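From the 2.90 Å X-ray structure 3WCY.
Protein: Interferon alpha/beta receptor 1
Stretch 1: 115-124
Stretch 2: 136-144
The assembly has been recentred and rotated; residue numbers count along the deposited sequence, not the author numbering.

Stretch 1 115-124: AILVHISPPG
Stretch 2 (136-144) SFSYTIRIW

No hydrogen bond joins these two stretches of interferon alpha/beta receptor 1: two strands face one another across a layer of side chains, and the contact is made almost wholly by carbon atoms. Strand 116-121 and strand 138-144 run roughly antiparallel, with 142° between their N-to-C directions and axes 9.9 Å apart at closest approach, too far for backbone pairing. Both chains are extended, with phi/psi from -131/127 at Ile116 to -94/129 at Ile120 in the first strand, and -133/148 at Tyr139, -105/138 at Ile141 and -129/141 at Ile143 in the second.

The register pairs every second residue. CA-CA separations narrow from 9.8 Å for Ile116 and Ile143 through 8.6 Å for Val118 and Ile141 and 8.4 Å for Ile120 and Tyr139 to 7.9 Å for Pro122 and Phe137, so the backbones converge toward the proline end. Strand alternation turns the CA-to-CB bonds of Ile116, Val118 and Ile120 toward Ile143, Ile141 and Tyr139, whereas Leu117, His119, Thr140 and Arg142, all partly exposed, make no contact across the layer.

At the wide end, Ile116 (m, t) meets Ile143 (t, t) through their CD1 atoms, 4.3 Å apart; here the two isoleucine chains reach across the widest CA-CA separation of the register and meet at their tips. Val118, with chi1 t, places CG2 4.3 Å from Ile141 CG2. Ile141 has an off-well chi1 of -22° and chi2 m, and its CD1 lies 3.8 Å from Ile120 CD1, linking neighbouring rungs.

Ile120 and Tyr139 bury the most surface, 65 and 66 Å² of the 379 Å² total. Ile120 (chi1 -44°, chi2 141°) sets CG2 over one face of the Tyr139 ring, 3.8 Å from its centroid and 16° off the normal, a CH-pi contact; its nearest ring atom is Tyr139 CD1, 3.7 Å from Ile120 CG2. The tyrosine, at chi1 -51° and chi2 -83°, extends along the first stretch until its OH comes within 3.3 Å of Pro122 CB. A flat aromatic surface suits the branched isoleucine, and the ring's length carries the contact beyond the strand.

There Pro122 (phi/psi -67/158, C-gamma endo) and Pro123 (-57/119, C-gamma exo) continue the apolar surface with compact rings whose CA-to-CB bonds point sideways. Phe137 (-53/140; chi1 -61°, chi2 -45°) closes this end: its CE2 lies 3.9 Å from Pro123 CD and its CD2 4.3 Å from Pro122 CB, both prolines approaching the ring obliquely. Gly124 follows at 110/129, where a CB would press against the preceding carbonyl oxygen.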

ATOM      1  N   ALA A 115     -23.312   6.613  -7.521  1.00 97.45           N
ATOM      2  CA  ALA A 115     -21.875   6.813  -7.327  1.00 95.39           C
ATOM      3  C   ALA A 115     -21.227   7.914  -8.173  1.00 96.30           C
ATOM      4  O   ALA A 115     -21.755   8.300  -9.223  1.00 95.94           O
ATOM      5  CB  ALA A 115     -21.131   5.497  -7.535  1.00 95.77           C
ATOM      6  N   ILE A 116     -20.058   8.398  -7.694  1.00 89.94           N
ATOM      7  CA  ILE A 116     -19.184   9.372  -8.352  1.00 87.73           C
ATOM      8  C   ILE A 116     -17.737   8.842  -8.326  1.00 86.94           C
ATOM      9  O   ILE A 116     -17.225   8.455  -7.267  1.00 84.95           O
ATOM     10  CB  ILE A 116     -19.338  10.824  -7.801  1.00 90.84           C
ATOM     11  CG1 ILE A 116     -20.608  11.486  -8.391  1.00 92.12           C
ATOM     12  CG2 ILE A 116     -18.089  11.689  -8.099  1.00 90.29           C
ATOM     13  CD1 ILE A 116     -21.213  12.600  -7.572  1.00 98.80           C
ATOM     14  N   LEU A 117     -17.110   8.803  -9.515  1.00 80.67           N
ATOM     15  CA  LEU A 117     -15.730   8.371  -9.721  1.00 77.94           C
ATOM     16  C   LEU A 117     -14.832   9.611  -9.742  1.00 79.00           C
ATOM     17  O   LEU A 117     -15.040  10.508 -10.564  1.00 79.24           O
ATOM     18  CB  LEU A 117     -15.600   7.591 -11.043  1.00 77.66           C
ATOM     19  CG  LEU A 117     -16.330   6.253 -11.126  1.00 81.95           C
ATOM     20  CD1 LEU A 117     -17.538   6.351 -12.034  1.00 82.75           C
ATOM     21  CD2 LEU A 117     -15.398   5.155 -11.604  1.00 82.51           C
ATOM     22  N   VAL A 118     -13.871   9.683  -8.805  1.00 72.83           N
ATOM     23  CA  VAL A 118     -12.918  10.792  -8.694  1.00 71.28           C
ATOM     24  C   VAL A 118     -11.557  10.325  -9.224  1.00 73.07           C
ATOM     25  O   VAL A 118     -10.858   9.553  -8.559  1.00 71.48           O
ATOM     26  CB  VAL A 118     -12.838  11.380  -7.260  1.00 74.98           C
ATOM     27  CG1 VAL A 118     -11.791  12.481  -7.176  1.00 74.36           C
ATOM     28  CG2 VAL A 118     -14.193  11.908  -6.807  1.00 75.78           C
ATOM     29  N   HIS A 119     -11.219  10.761 -10.450  1.00 69.27           N
ATOM     30  CA  HIS A 119      -9.973  10.420 -11.123  1.00 68.43           C
ATOM     31  C   HIS A 119      -8.909  11.432 -10.714  1.00 73.49           C
ATOM     32  O   HIS A 119      -8.922  12.581 -11.167  1.00 74.14           O
ATOM     33  CB  HIS A 119     -10.165  10.355 -12.644  1.00 69.41           C
ATOM     34  CG  HIS A 119     -11.269   9.432 -13.068  1.00 73.35           C
ATOM     35  ND1 HIS A 119     -11.035   8.092 -13.309  1.00 74.92           N
ATOM     36  CD2 HIS A 119     -12.584   9.686 -13.265  1.00 75.55           C
ATOM     37  CE1 HIS A 119     -12.210   7.574 -13.632  1.00 74.78           C
ATOM     38  NE2 HIS A 119     -13.169   8.496 -13.630  1.00 75.46           N
ATOM     39  N   ILE A 120      -8.033  11.015  -9.789  1.00 69.26           N
ATOM     40  CA  ILE A 120      -6.967  11.858  -9.262  1.00 68.79           C
ATOM     41  C   ILE A 120      -5.672  11.637 -10.038  1.00 75.89           C
ATOM     42  O   ILE A 120      -5.219  10.502 -10.206  1.00 75.02           O
ATOM     43  CB  ILE A 120      -6.750  11.655  -7.731  1.00 70.70           C
ATOM     44  CG1 ILE A 120      -8.070  11.596  -6.951  1.00 70.76           C
ATOM     45  CG2 ILE A 120      -5.823  12.720  -7.150  1.00 71.16           C
ATOM     46  CD1 ILE A 120      -8.076  10.599  -5.844  1.00 73.41           C
ATOM     47  N   SER A 121      -5.078  12.735 -10.498  1.00 75.50           N
ATOM     48  CA  SER A 121      -3.778  12.748 -11.150  1.00 76.25           C
ATOM     49  C   SER A 121      -2.815  13.387 -10.123  1.00 83.03           C
ATOM     50  O   SER A 121      -3.161  14.426  -9.547  1.00 82.96           O
ATOM     51  CB  SER A 121      -3.827  13.556 -12.439  1.00 79.91           C
ATOM     52  OG  SER A 121      -2.920  13.027 -13.390  1.00 89.71           O
ATOM     53  N   PRO A 122      -1.654  12.751  -9.813  1.00 80.88           N
ATOM     54  CA  PRO A 122      -0.746  13.321  -8.800  1.00 81.23           C
ATOM     55  C   PRO A 122      -0.092  14.642  -9.226  1.00 87.85           C
ATOM     56  O   PRO A 122      -0.021  14.899 -10.432  1.00 87.60           O
ATOM     57  CB  PRO A 122       0.295  12.215  -8.614  1.00 82.46           C
ATOM     58  CG  PRO A 122       0.309  11.492  -9.902  1.00 86.71           C
ATOM     59  CD  PRO A 122      -1.103  11.506 -10.386  1.00 82.25           C
ATOM     60  N   PRO A 123       0.398  15.491  -8.277  1.00 86.54           N
ATOM     61  CA  PRO A 123       1.064  16.749  -8.680  1.00 88.43           C
ATOM     62  C   PRO A 123       2.259  16.510  -9.628  1.00 97.57           C
ATOM     63  O   PRO A 123       3.199  15.792  -9.269  1.00 98.25           O
ATOM     64  CB  PRO A 123       1.503  17.357  -7.339  1.00 90.12           C
ATOM     65  CG  PRO A 123       0.646  16.723  -6.317  1.00 93.04           C
ATOM     66  CD  PRO A 123       0.392  15.342  -6.807  1.00 87.66           C
ATOM     67  N   GLY A 124       2.179  17.051 -10.843  1.00 96.79           N
ATOM     68  CA  GLY A 124       3.200  16.879 -11.874  1.00 98.57           C
ATOM     69  C   GLY A 124       2.730  16.008 -13.027  1.00106.46           C
ATOM     70  O   GLY A 124       2.256  14.885 -12.808  1.00104.36           O
ATOM     71  N   SER A 136       4.284   7.579  -2.190  1.00 82.77           N
ATOM     72  CA  SER A 136       4.166   8.144  -0.849  1.00 83.34           C
ATOM     73  C   SER A 136       2.865   8.921  -0.663  1.00 86.73           C
ATOM     74  O   SER A 136       2.237   8.780   0.387  1.00 86.95           O
ATOM     75  CB  SER A 136       5.377   9.011  -0.510  1.00 87.99           C
ATOM     76  OG  SER A 136       6.537   8.225  -0.278  1.00 96.36           O
ATOM     77  N   PHE A 137       2.441   9.693  -1.696  1.00 81.81           N
ATOM     78  CA  PHE A 137       1.223  10.512  -1.694  1.00 81.10           C
ATOM     79  C   PHE A 137      -0.056   9.772  -1.324  1.00 84.93           C
ATOM     80  O   PHE A 137      -0.286   8.641  -1.749  1.00 83.38           O
ATOM     81  CB  PHE A 137       0.999  11.209  -3.047  1.00 82.57           C
ATOM     82  CG  PHE A 137       2.044  12.179  -3.543  1.00 84.46           C
ATOM     83  CD1 PHE A 137       2.600  13.127  -2.691  1.00 88.36           C
ATOM     84  CD2 PHE A 137       2.392  12.220  -4.885  1.00 86.07           C
ATOM     85  CE1 PHE A 137       3.550  14.039  -3.159  1.00 89.58           C
ATOM     86  CE2 PHE A 137       3.323  13.147  -5.355  1.00 89.43           C
ATOM     87  CZ  PHE A 137       3.892  14.053  -4.489  1.00 88.21           C
ATOM     88  N   SER A 138      -0.896  10.449  -0.550  1.00 83.11           N
ATOM     89  CA  SER A 138      -2.222  10.008  -0.131  1.00 82.88           C
ATOM     90  C   SER A 138      -3.151  11.152  -0.511  1.00 85.28           C
ATOM     91  O   SER A 138      -2.671  12.254  -0.780  1.00 84.82           O
ATOM     92  CB  SER A 138      -2.266   9.768   1.376  1.00 87.58           C
ATOM     93  OG  SER A 138      -3.565   9.386   1.806  1.00 97.15           O
ATOM     94  N   TYR A 139      -4.462  10.888  -0.583  1.00 81.54           N
ATOM     95  CA  TYR A 139      -5.452  11.904  -0.954  1.00 81.79           C
ATOM     96  C   TYR A 139      -6.644  11.896  -0.013  1.00 87.22           C
ATOM     97  O   TYR A 139      -6.983  10.852   0.553  1.00 87.21           O
ATOM     98  CB  TYR A 139      -5.890  11.760  -2.434  1.00 81.46           C
ATOM     99  CG  TYR A 139      -4.719  11.697  -3.393  1.00 81.17           C
ATOM    100  CD1 TYR A 139      -4.100  12.859  -3.846  1.00 82.62           C
ATOM    101  CD2 TYR A 139      -4.181  10.472  -3.791  1.00 80.95           C
ATOM    102  CE1 TYR A 139      -2.994  12.807  -4.693  1.00 81.87           C
ATOM    103  CE2 TYR A 139      -3.071  10.408  -4.634  1.00 81.07           C
ATOM    104  CZ  TYR A 139      -2.480  11.580  -5.081  1.00 87.30           C
ATOM    105  OH  TYR A 139      -1.382  11.531  -5.901  1.00 87.42           O
ATOM    106  N   THR A 140      -7.236  13.075   0.202  1.00 84.45           N
ATOM    107  CA  THR A 140      -8.411  13.256   1.060  1.00 85.04           C
ATOM    108  C   THR A 140      -9.482  13.947   0.208  1.00 88.46           C
ATOM    109  O   THR A 140      -9.234  15.030  -0.331  1.00 88.31           O
ATOM    110  CB  THR A 140      -8.071  14.066   2.335  1.00 95.35           C
ATOM    111  OG1 THR A 140      -7.782  15.418   1.978  1.00 98.29           O
ATOM    112  CG2 THR A 140      -6.919  13.480   3.137  1.00 91.19           C
ATOM    113  N   ILE A 141     -10.648  13.308   0.063  1.00 84.23           N
ATOM    114  CA  ILE A 141     -11.752  13.826  -0.745  1.00 84.00           C
ATOM    115  C   ILE A 141     -12.855  14.379   0.146  1.00 88.96           C
ATOM    116  O   ILE A 141     -13.217  13.752   1.145  1.00 88.25           O
ATOM    117  CB  ILE A 141     -12.341  12.771  -1.739  1.00 86.32           C
ATOM    118  CG1 ILE A 141     -11.387  11.588  -2.103  1.00 85.57           C
ATOM    119  CG2 ILE A 141     -13.010  13.426  -2.947  1.00 86.85           C
ATOM    120  CD1 ILE A 141     -10.196  11.884  -3.009  1.00 93.07           C
ATOM    121  N   ARG A 142     -13.416  15.537  -0.255  1.00 86.78           N
ATOM    122  CA  ARG A 142     -14.533  16.212   0.401  1.00 87.53           C
ATOM    123  C   ARG A 142     -15.690  16.302  -0.590  1.00 91.95           C
ATOM    124  O   ARG A 142     -15.524  16.833  -1.686  1.00 90.69           O
ATOM    125  CB  ARG A 142     -14.130  17.612   0.866  1.00 87.40           C
ATOM    126  CG  ARG A 142     -13.459  17.660   2.228  1.00 95.63           C
ATOM    127  CD  ARG A 142     -13.239  19.109   2.618  1.00103.11           C
ATOM    128  NE  ARG A 142     -12.486  19.255   3.861  1.00109.07           N
ATOM    129  CZ  ARG A 142     -11.838  20.362   4.217  1.00122.92           C
ATOM    130  NH1 ARG A 142     -11.835  21.425   3.419  1.00 99.77           N
ATOM    131  NH2 ARG A 142     -11.177  20.409   5.368  1.00116.65           N
ATOM    132  N   ILE A 143     -16.852  15.759  -0.207  1.00 90.15           N
ATOM    133  CA  ILE A 143     -18.074  15.746  -1.013  1.00 90.55           C
ATOM    134  C   ILE A 143     -19.275  16.280  -0.206  1.00 97.49           C
ATOM    135  O   ILE A 143     -19.404  16.010   0.991  1.00 97.23           O
ATOM    136  CB  ILE A 143     -18.321  14.344  -1.669  1.00 92.72           C
ATOM    137  CG1 ILE A 143     -19.414  14.382  -2.766  1.00 93.14           C
ATOM    138  CG2 ILE A 143     -18.552  13.227  -0.632  1.00 93.91           C
ATOM    139  CD1 ILE A 143     -19.511  13.139  -3.705  1.00 97.19           C
ATOM    140  N   TRP A 144     -20.130  17.056  -0.878  1.00 96.49           N
ATOM    141  CA  TRP A 144     -21.357  17.644  -0.337  1.00 98.67           C
ATOM    142  C   TRP A 144     -22.272  17.986  -1.508  1.00104.93           C
ATOM    143  O   TRP A 144     -21.778  18.118  -2.628  1.00103.84           O
ATOM    144  CB  TRP A 144     -21.041  18.927   0.459  1.00 98.24           C
ATOM    145  CG  TRP A 144     -20.476  20.042  -0.375  1.00 98.75           C
ATOM    146  CD1 TRP A 144     -21.176  21.027  -1.008  1.00102.27           C
ATOM    147  CD2 TRP A 144     -19.100  20.240  -0.720  1.00 97.53           C
ATOM    148  NE1 TRP A 144     -20.321  21.826  -1.730  1.00101.26           N
ATOM    149  CE2 TRP A 144     -19.037  21.385  -1.546  1.00101.68           C
ATOM    150  CE3 TRP A 144     -17.907  19.567  -0.405  1.00 97.60           C
ATOM    151  CZ2 TRP A 144     -17.827  21.880  -2.047  1.00100.22           C
ATOM    152  CZ3 TRP A 144     -16.709  20.066  -0.894  1.00 98.27           C
ATOM    153  CH2 TRP A 144     -16.677  21.197  -1.718  1.00 99.13           C
TER